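Local coordinates for protein inactive dihydroorotase-like domain (Chaetomium thermophilum, PDB 5NNL) that is of unknown function but belongs to the dihydroorotase-like group of (beta/alpha)8-barrel proteins, in which it is an inactive member, at residues K57-A62 with S89-E94; G96-P101 with E116-A121; S139-A144 with L173-D178. All blocks are in the same frame, centred on the assembly; numbering follows the deposited sequence.

Overall arrangement
From the N terminus, contact 1 is the first to close a loop, bringing helix 56-64 against the turn after helix 85-89, with strand 73-79 in the intervening chain. Contact 2 then joins strand 98-100 to helix 111-121, and contact 3 joins helix 134-146 to strand 175-180. The three loops follow in series, with no nesting or crossing. Contacts 1 and 2 have centres 14 Å apart and meet where Ser-89 packs on Ala-121. Contacts 2 and 3, with centres 12 Å apart, share the packing of Phe-119 on Ile-140 and Leu-143. Contacts 2 and 3 tie helices to wall strands, while contact 1 ties a helix to the connection before strand 98-100.

Contact 1. Residues K57-A62 with S89-E94; sequences KSLKVA and SSVAGE
The outer helical layer of the barrel supplies one partner here, Leu-59 of helix 56-64, and the bend between helix 85-89 and strand 98-100 supplies the other two, Val-91 and Glu-94. With CG anti to the backbone N (chi1 -177°), Leu-59 extends from the helix toward the bend, and its CD2 methyl makes the close approaches. This methyl and Val-91 CG1 face each other tip to tip, although their modelled spacing is too short to be taken literally. Glu-94 passes at a slant: its CB lies 4.0 Å from Leu-59 CD2, and its OE1 comes to 3.6 Å from the same methyl. One carboxylate oxygen thus borders an apolar methyl, but OE1 also receives a hydrogen bond from Gln-63, one turn further along the helix than Leu-59. Lys-60 NZ stays 5.7 Å from Glu-94 OE1, too far for a salt bridge, though its charge may still favour the carboxylate. The bend is a type I beta turn from Ser-89 to Ala-92 that runs into a short 3-10 segment, where Glu-94 N bonds to Val-91 O at 3.0 Å. Leu-59 also packs on Leu-76 of strand 73-79 and on Val-95, so one leucine joins helix, strand and connecting loop, the outer-wall packing of a (beta/alpha)8 barrel.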
loop_
_atom_site.group_PDB
_atom_site.type_symbol
_atom_site.label_atom_id
_atom_site.label_comp_id
_atom_site.label_asym_id
_atom_site.label_seq_id
_atom_site.Cartn_x
_atom_site.Cartn_y
_atom_site.Cartn_z
ATOM N N LYS A 57 2.383 -23.468 -0.301
ATOM C CA LYS A 57 1.889 -23.646 1.062
ATOM C C LYS A 57 1.523 -22.309 1.694
ATOM O O LYS A 57 0.459 -22.175 2.311
ATOM C CB LYS A 57 2.942 -24.375 1.902
ATOM C CG LYS A 57 2.782 -24.251 3.420
ATOM C CD LYS A 57 1.524 -24.936 3.927
ATOM C CE LYS A 57 1.303 -24.652 5.406
ATOM N NZ LYS A 57 -0.017 -25.147 5.888
ATOM N N SER A 58 2.394 -21.308 1.550
ATOM C CA SER A 58 2.158 -20.014 2.182
ATOM C C SER A 58 0.908 -19.348 1.627
ATOM O O SER A 58 0.107 -18.780 2.378
ATOM C CB SER A 58 3.372 -19.108 1.983
ATOM O OG SER A 58 4.350 -19.343 2.979
ATOM N N LEU A 59 0.737 -19.389 0.307
ATOM C CA LEU A 59 -0.455 -18.813 -0.304
ATOM C C LEU A 59 -1.724 -19.374 0.324
ATOM O O LEU A 59 -2.664 -18.626 0.616
ATOM C CB LEU A 59 -0.440 -19.081 -1.807
ATOM C CG LEU A 59 -1.583 -18.490 -2.625
ATOM C CD1 LEU A 59 -1.645 -16.969 -2.523
ATOM C CD2 LEU A 59 -1.409 -18.903 -4.059
ATOM N N LYS A 60 -1.765 -20.692 0.551
ATOM C CA LYS A 60 -2.993 -21.326 1.023
ATOM C C LYS A 60 -3.327 -20.910 2.449
ATOM O O LYS A 60 -4.504 -20.734 2.788
ATOM C CB LYS A 60 -2.875 -22.847 0.922
ATOM C CG LYS A 60 -3.622 -23.430 -0.266
ATOM C CD LYS A 60 -3.614 -24.952 -0.262
ATOM C CE LYS A 60 -4.960 -25.512 -0.705
ATOM N NZ LYS A 60 -5.436 -24.921 -1.991
ATOM N N VAL A 61 -2.315 -20.758 3.306
ATOM C CA VAL A 61 -2.572 -20.283 4.662
ATOM C C VAL A 61 -3.195 -18.894 4.618
ATOM O O VAL A 61 -4.174 -18.611 5.320
ATOM C CB VAL A 61 -1.277 -20.297 5.495
ATOM C CG1 VAL A 61 -1.548 -19.815 6.917
ATOM C CG2 VAL A 61 -0.671 -21.696 5.520
ATOM N N ALA A 62 -2.640 -18.006 3.790
ATOM C CA ALA A 62 -3.226 -16.680 3.630
ATOM C C ALA A 62 -4.653 -16.778 3.105
ATOM O O ALA A 62 -5.544 -16.057 3.569
ATOM C CB ALA A 62 -2.364 -15.837 2.690
ATOM N N SER A 89 5.146 -18.930 -10.502
ATOM C CA SER A 89 4.570 -18.725 -11.830
ATOM C C SER A 89 3.383 -19.648 -12.086
ATOM O O SER A 89 2.420 -19.242 -12.748
ATOM C CB SER A 89 5.638 -18.934 -12.905
ATOM O OG SER A 89 5.148 -19.720 -13.978
ATOM N N SER A 90 3.424 -20.880 -11.577
ATOM C CA SER A 90 2.310 -21.804 -11.764
ATOM C C SER A 90 1.067 -21.388 -10.987
ATOM O O SER A 90 0.016 -22.018 -11.140
ATOM C CB SER A 90 2.724 -23.215 -11.343
ATOM O OG SER A 90 3.124 -23.265 -9.980
ATOM N N VAL A 91 1.164 -20.339 -10.178
ATOM C CA VAL A 91 0.111 -19.901 -9.279
ATOM C C VAL A 91 -0.266 -18.443 -9.526
ATOM O O VAL A 91 -1.038 -17.861 -8.762
ATOM C CB VAL A 91 0.550 -20.142 -7.819
ATOM C CG1 VAL A 91 -0.504 -19.786 -6.825
ATOM C CG2 VAL A 91 0.916 -21.615 -7.628
ATOM N N ALA A 92 0.242 -17.853 -10.614
ATOM C CA ALA A 92 0.050 -16.431 -10.870
ATOM C C ALA A 92 -1.424 -16.050 -10.924
ATOM O O ALA A 92 -1.787 -14.926 -10.556
ATOM C CB ALA A 92 0.736 -16.046 -12.179
ATOM N N GLY A 93 -2.284 -16.961 -11.384
ATOM C CA GLY A 93 -3.696 -16.653 -11.518
ATOM C C GLY A 93 -4.417 -16.458 -10.199
ATOM O O GLY A 93 -5.526 -15.914 -10.188
ATOM N N GLU A 94 -3.820 -16.892 -9.092
ATOM C CA GLU A 94 -4.426 -16.743 -7.775
ATOM C C GLU A 94 -4.002 -15.467 -7.054
ATOM O O GLU A 94 -4.619 -15.116 -6.043
ATOM C CB GLU A 94 -4.081 -17.956 -6.909
ATOM C CG GLU A 94 -4.544 -19.284 -7.509
ATOM C CD GLU A 94 -4.140 -20.486 -6.676
ATOM O OE1 GLU A 94 -4.390 -20.478 -5.451
ATOM O OE2 GLU A 94 -3.564 -21.439 -7.245
#

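Contact 2. Residues G96-P101 with E116-A121; sequences GSLFIP and EAHFDA
His-118 and Phe-119, neighbours on helix 111-121, lie over Leu-98 and Ile-100 of strand 98-100, where the helix covers the outer side of the barrel wall. The backbones approach to 8.8 Å between Ile-100 CA and His-118 CA, so across the two segments the contact is made by side chains. From its CB onward, His-118 changes from apolar packing to polar bonding. CB itself meets Leu-98 CD2 at 4.0 Å, the two side chains crossing at about a right angle. The first torsion (chi1 -63°) sets CG beside the backbone N and anti to the carbonyl carbon. Beyond it the imidazole ring, turned obliquely to the Leu-98 methyl, goes on among Ala-80, Ala-85 and Ile-88 to its far end, where NE2 gives a hydrogen bond to the carbonyl oxygen of Thr-81 that, with the packing around it, limits the ring's rotation. ND1 is buried and has no partner in the model; with NE2 as the donor, ND1 is probably the nitrogen without a proton, if the ring is neutral.

Phe-119 makes the second point of packing. Its CE1 lies 4.0 Å from Ile-100 CD1, the methyl approaching the ring at an oblique angle. The same ring reaches Ile-140 of helix 134-146 and meets the ring of His-147, so the phenylalanine lies between the strand and the next helix of the outer layer.

Leu-98 and Ile-100 face the helix by strand alternation, while Ser-97 and Phe-99 turn the other way. Helix 111-121 links strand 98-100 to strand 128-130, its parallel neighbour in the wall, the right-handed beta-alpha-beta crossover that a (beta/alpha)8 barrel repeats.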
loop_
_atom_site.group_PDB
_atom_site.type_symbol
_atom_site.label_atom_id
_atom_site.label_comp_id
_atom_site.label_asym_id
_atom_site.label_seq_id
_atom_site.Cartn_x
_atom_site.Cartn_y
_atom_site.Cartn_z
ATOM N N GLY A 96 -2.508 -11.174 -7.559
ATOM C CA GLY A 96 -2.680 -10.036 -8.438
ATOM C C GLY A 96 -1.390 -9.311 -8.771
ATOM O O GLY A 96 -1.409 -8.341 -9.536
ATOM N N SER A 97 -0.267 -9.760 -8.215
ATOM C CA SER A 97 0.986 -9.041 -8.407
ATOM C C SER A 97 2.146 -9.864 -7.864
ATOM O O SER A 97 1.973 -10.712 -6.984
ATOM C CB SER A 97 0.955 -7.687 -7.705
ATOM O OG SER A 97 0.945 -7.874 -6.302
ATOM N N LEU A 98 3.338 -9.566 -8.376
ATOM C CA LEU A 98 4.580 -10.149 -7.885
ATOM C C LEU A 98 5.402 -9.077 -7.184
ATOM O O LEU A 98 5.676 -8.021 -7.764
ATOM C CB LEU A 98 5.392 -10.759 -9.028
ATOM C CG LEU A 98 6.814 -11.214 -8.679
ATOM C CD1 LEU A 98 6.770 -12.290 -7.611
ATOM C CD2 LEU A 98 7.544 -11.715 -9.918
ATOM N N PHE A 99 5.801 -9.357 -5.947
ATOM C CA PHE A 99 6.644 -8.461 -5.172
ATOM C C PHE A 99 8.085 -8.965 -5.188
ATOM O O PHE A 99 8.347 -10.114 -4.813
ATOM C CB PHE A 99 6.137 -8.350 -3.734
ATOM C CG PHE A 99 6.957 -7.435 -2.872
ATOM C CD1 PHE A 99 7.087 -6.091 -3.189
ATOM C CD2 PHE A 99 7.591 -7.914 -1.740
ATOM C CE1 PHE A 99 7.840 -5.247 -2.392
ATOM C CE2 PHE A 99 8.345 -7.075 -0.941
ATOM C CZ PHE A 99 8.470 -5.741 -1.268
ATOM N N ILE A 100 8.999 -8.109 -5.612
ATOM C CA ILE A 100 10.420 -8.446 -5.706
ATOM C C ILE A 100 11.190 -7.557 -4.748
ATOM O O ILE A 100 11.545 -6.422 -5.080
ATOM C CB ILE A 100 10.944 -8.289 -7.144
ATOM C CG1 ILE A 100 10.118 -9.140 -8.108
ATOM C CG2 ILE A 100 12.416 -8.691 -7.197
ATOM C CD1 ILE A 100 10.545 -9.035 -9.557
ATOM N N PRO A 101 11.490 -8.034 -3.542
ATOM C CA PRO A 101 12.468 -7.356 -2.697
ATOM C C PRO A 101 13.860 -7.916 -2.940
ATOM O O PRO A 101 14.038 -9.085 -3.287
ATOM C CB PRO A 101 11.973 -7.685 -1.284
ATOM C CG PRO A 101 11.425 -9.104 -1.436
ATOM C CD PRO A 101 10.940 -9.233 -2.877
ATOM N N GLU A 116 16.055 -11.593 -13.114
ATOM C CA GLU A 116 15.753 -11.872 -14.516
ATOM C C GLU A 116 14.923 -13.140 -14.659
ATOM O O GLU A 116 14.053 -13.215 -15.534
ATOM C CB GLU A 116 17.053 -11.989 -15.321
ATOM C CG GLU A 116 16.900 -12.567 -16.732
ATOM C CD GLU A 116 16.088 -11.682 -17.659
ATOM O OE1 GLU A 116 15.829 -10.517 -17.299
ATOM O OE2 GLU A 116 15.713 -12.150 -18.756
ATOM N N ALA A 117 15.175 -14.142 -13.814
ATOM C CA ALA A 117 14.421 -15.388 -13.893
ATOM C C ALA A 117 12.930 -15.134 -13.707
ATOM O O ALA A 117 12.103 -15.610 -14.493
ATOM C CB ALA A 117 14.944 -16.378 -12.849
ATOM N N HIS A 118 12.569 -14.361 -12.678
ATOM C CA HIS A 118 11.166 -14.022 -12.461
ATOM C C HIS A 118 10.597 -13.243 -13.641
ATOM O O HIS A 118 9.473 -13.506 -14.083
ATOM C CB HIS A 118 11.019 -13.224 -11.167
ATOM C CG HIS A 118 11.410 -13.985 -9.939
ATOM N ND1 HIS A 118 10.507 -14.715 -9.195
ATOM C CD2 HIS A 118 12.607 -14.129 -9.323
ATOM C CE1 HIS A 118 11.132 -15.275 -8.174
ATOM N NE2 HIS A 118 12.407 -14.935 -8.228
ATOM N N PHE A 119 11.359 -12.279 -14.167
ATOM C CA PHE A 119 10.909 -11.548 -15.348
ATOM C C PHE A 119 10.658 -12.481 -16.529
ATOM O O PHE A 119 9.793 -12.200 -17.367
ATOM C CB PHE A 119 11.933 -10.479 -15.729
ATOM C CG PHE A 119 11.693 -9.156 -15.073
ATOM C CD1 PHE A 119 12.021 -8.958 -13.745
ATOM C CD2 PHE A 119 11.145 -8.110 -15.787
ATOM C CE1 PHE A 119 11.805 -7.742 -13.141
ATOM C CE2 PHE A 119 10.926 -6.890 -15.192
ATOM C CZ PHE A 119 11.256 -6.702 -13.866
ATOM N N ASP A 120 11.408 -13.584 -16.619
ATOM C CA ASP A 120 11.181 -14.577 -17.666
ATOM C C ASP A 120 9.984 -15.479 -17.374
ATOM O O ASP A 120 9.302 -15.917 -18.308
ATOM C CB ASP A 120 12.431 -15.441 -17.847
ATOM C CG ASP A 120 13.636 -14.639 -18.290
ATOM O OD1 ASP A 120 13.450 -13.615 -18.980
ATOM O OD2 ASP A 120 14.770 -15.033 -17.951
ATOM N N ALA A 121 9.717 -15.773 -16.100
ATOM C CA ALA A 121 8.689 -16.732 -15.711
ATOM C C ALA A 121 7.345 -16.089 -15.385
ATOM O O ALA A 121 6.337 -16.800 -15.316
ATOM C CB ALA A 121 9.166 -17.533 -14.496
#

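Contact 3. Residues S139-A144 with L173-D178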
loop_
_atom_site.group_PDB
_atom_site.type_symbol
_atom_site.label_atom_id
_atom_site.label_comp_id
_atom_site.label_asym_id
_atom_site.label_seq_id
_atom_site.Cartn_x
_atom_site.Cartn_y
_atom_site.Cartn_z
ATOM N N SER A 139 18.799 -1.577 -11.377
ATOM C CA SER A 139 18.926 -2.905 -11.976
ATOM C C SER A 139 17.576 -3.438 -12.440
ATOM O O SER A 139 17.458 -3.987 -13.544
ATOM C CB SER A 139 19.553 -3.874 -10.979
ATOM O OG SER A 139 20.849 -3.450 -10.604
ATOM N N ILE A 140 16.550 -3.314 -11.601
ATOM C CA ILE A 140 15.238 -3.821 -11.983
ATOM C C ILE A 140 14.580 -2.902 -13.011
ATOM O O ILE A 140 13.784 -3.361 -13.837
ATOM C CB ILE A 140 14.367 -4.021 -10.730
ATOM C CG1 ILE A 140 13.126 -4.851 -11.066
ATOM C CG2 ILE A 140 13.974 -2.685 -10.110
ATOM C CD1 ILE A 140 12.464 -5.464 -9.853
ATOM N N LEU A 141 14.912 -1.608 -13.003
ATOM C CA LEU A 141 14.416 -0.714 -14.045
ATOM C C LEU A 141 15.021 -1.055 -15.403
ATOM O O LEU A 141 14.361 -0.905 -16.437
ATOM C CB LEU A 141 14.715 0.742 -13.684
ATOM C CG LEU A 141 13.941 1.367 -12.517
ATOM C CD1 LEU A 141 14.330 2.831 -12.353
ATOM C CD2 LEU A 141 12.435 1.234 -12.707
ATOM N N LEU A 142 16.284 -1.489 -15.425
ATOM C CA LEU A 142 16.879 -1.932 -16.682
ATOM C C LEU A 142 16.138 -3.144 -17.233
ATOM O O LEU A 142 15.833 -3.210 -18.429
ATOM C CB LEU A 142 18.358 -2.260 -16.478
ATOM C CG LEU A 142 19.075 -2.787 -17.725
ATOM C CD1 LEU A 142 19.102 -1.730 -18.822
ATOM C CD2 LEU A 142 20.479 -3.249 -17.387
ATOM N N LEU A 143 15.839 -4.114 -16.369
ATOM C CA LEU A 143 15.156 -5.323 -16.815
ATOM C C LEU A 143 13.768 -5.000 -17.355
ATOM O O LEU A 143 13.368 -5.508 -18.408
ATOM C CB LEU A 143 15.080 -6.329 -15.665
ATOM C CG LEU A 143 16.440 -6.865 -15.206
ATOM C CD1 LEU A 143 16.309 -7.750 -13.980
ATOM C CD2 LEU A 143 17.132 -7.625 -16.322
ATOM N N ALA A 144 13.020 -4.144 -16.653
ATOM C CA ALA A 144 11.709 -3.743 -17.152
ATOM C C ALA A 144 11.822 -3.123 -18.537
ATOM O O ALA A 144 10.987 -3.382 -19.412
ATOM C CB ALA A 144 11.049 -2.766 -16.180
ATOM N N LEU A 173 10.267 4.830 -20.221
ATOM C CA LEU A 173 10.294 3.598 -19.446
ATOM C C LEU A 173 8.976 3.427 -18.693
ATOM O O LEU A 173 8.475 4.369 -18.075
ATOM C CB LEU A 173 11.477 3.632 -18.481
ATOM C CG LEU A 173 11.995 2.303 -17.937
ATOM C CD1 LEU A 173 13.480 2.413 -17.647
ATOM C CD2 LEU A 173 11.248 1.916 -16.688
ATOM N N LYS A 174 8.409 2.220 -18.748
ATOM C CA LYS A 174 7.086 1.967 -18.172
ATOM C C LYS A 174 7.207 1.751 -16.663
ATOM O O LYS A 174 7.061 0.643 -16.142
ATOM C CB LYS A 174 6.428 0.763 -18.834
ATOM C CG LYS A 174 6.309 0.837 -20.348
ATOM C CD LYS A 174 5.180 -0.066 -20.833
ATOM C CE LYS A 174 5.476 -0.699 -22.182
ATOM N NZ LYS A 174 5.921 0.295 -23.194
ATOM N N VAL A 175 7.465 2.843 -15.947
ATOM C CA VAL A 175 7.631 2.790 -14.500
ATOM C C VAL A 175 6.590 3.680 -13.837
ATOM O O VAL A 175 6.286 4.776 -14.322
ATOM C CB VAL A 175 9.061 3.192 -14.070
ATOM C CG1 VAL A 175 9.417 4.559 -14.579
ATOM C CG2 VAL A 175 9.209 3.123 -12.554
ATOM N N THR A 176 6.034 3.190 -12.731
ATOM C CA THR A 176 5.196 3.976 -11.839
ATOM C C THR A 176 5.715 3.786 -10.420
ATOM O O THR A 176 6.548 2.916 -10.161
ATOM C CB THR A 176 3.716 3.568 -11.931
ATOM O OG1 THR A 176 3.560 2.208 -11.508
ATOM C CG2 THR A 176 3.206 3.713 -13.357
ATOM N N CYS A 177 5.232 4.608 -9.490
ATOM C CA CYS A 177 5.728 4.508 -8.126
ATOM C C CYS A 177 4.696 5.030 -7.140
ATOM O O CYS A 177 3.758 5.742 -7.504
ATOM C CB CYS A 177 7.038 5.284 -7.942
ATOM S SG CYS A 177 6.867 7.073 -8.149
ATOM N N ASP A 178 4.901 4.675 -5.872
ATOM C CA ASP A 178 4.114 5.223 -4.781
ATOM C C ASP A 178 5.032 5.656 -3.648
ATOM O O ASP A 178 6.206 5.284 -3.587
ATOM C CB ASP A 178 3.076 4.218 -4.244
ATOM C CG ASP A 178 3.704 3.041 -3.517
ATOM O OD1 ASP A 178 3.758 1.939 -4.103
ATOM O OD2 ASP A 178 4.136 3.213 -2.355
#
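In Leu-141 the first torsion (chi1 -70°) holds CG beside the backbone N, and in Val-175 a chi1 of 57° leaves CG2 anti to its own N; together these bring Leu-141 CD2 and Val-175 CG2 to 3.7 Å. The two side chains lie at a slant, and the leucine methyl also comes to 4.1 Å from Val-175 CB, so it rests against the branch point of the valine. Leu-173 closes the arrangement from the loop before the strand. Its CD2 is 4.2 Å from Leu-141 CD2, while its other methyl, CD1, packs at 3.6 Å on Leu-141 O, the backbone carbonyl of the helix. Leu-173 and Val-175 are brought round by an inverse gamma turn centred on Lys-174, closed by Val-175 N bonding to Leu-173 O at 2.8 Å.

Both Leu-141 and Val-175 also touch Ile-151 of strand 151-153, the strand into which helix 134-146 leads, and Val-175 packs on Lys-169 of helix 159-170. Helix 134-146 thus touches the start of strand 175-180 as well as strand 151-153, part of the outer helix-on-strand packing of a (beta/alpha)8 barrel.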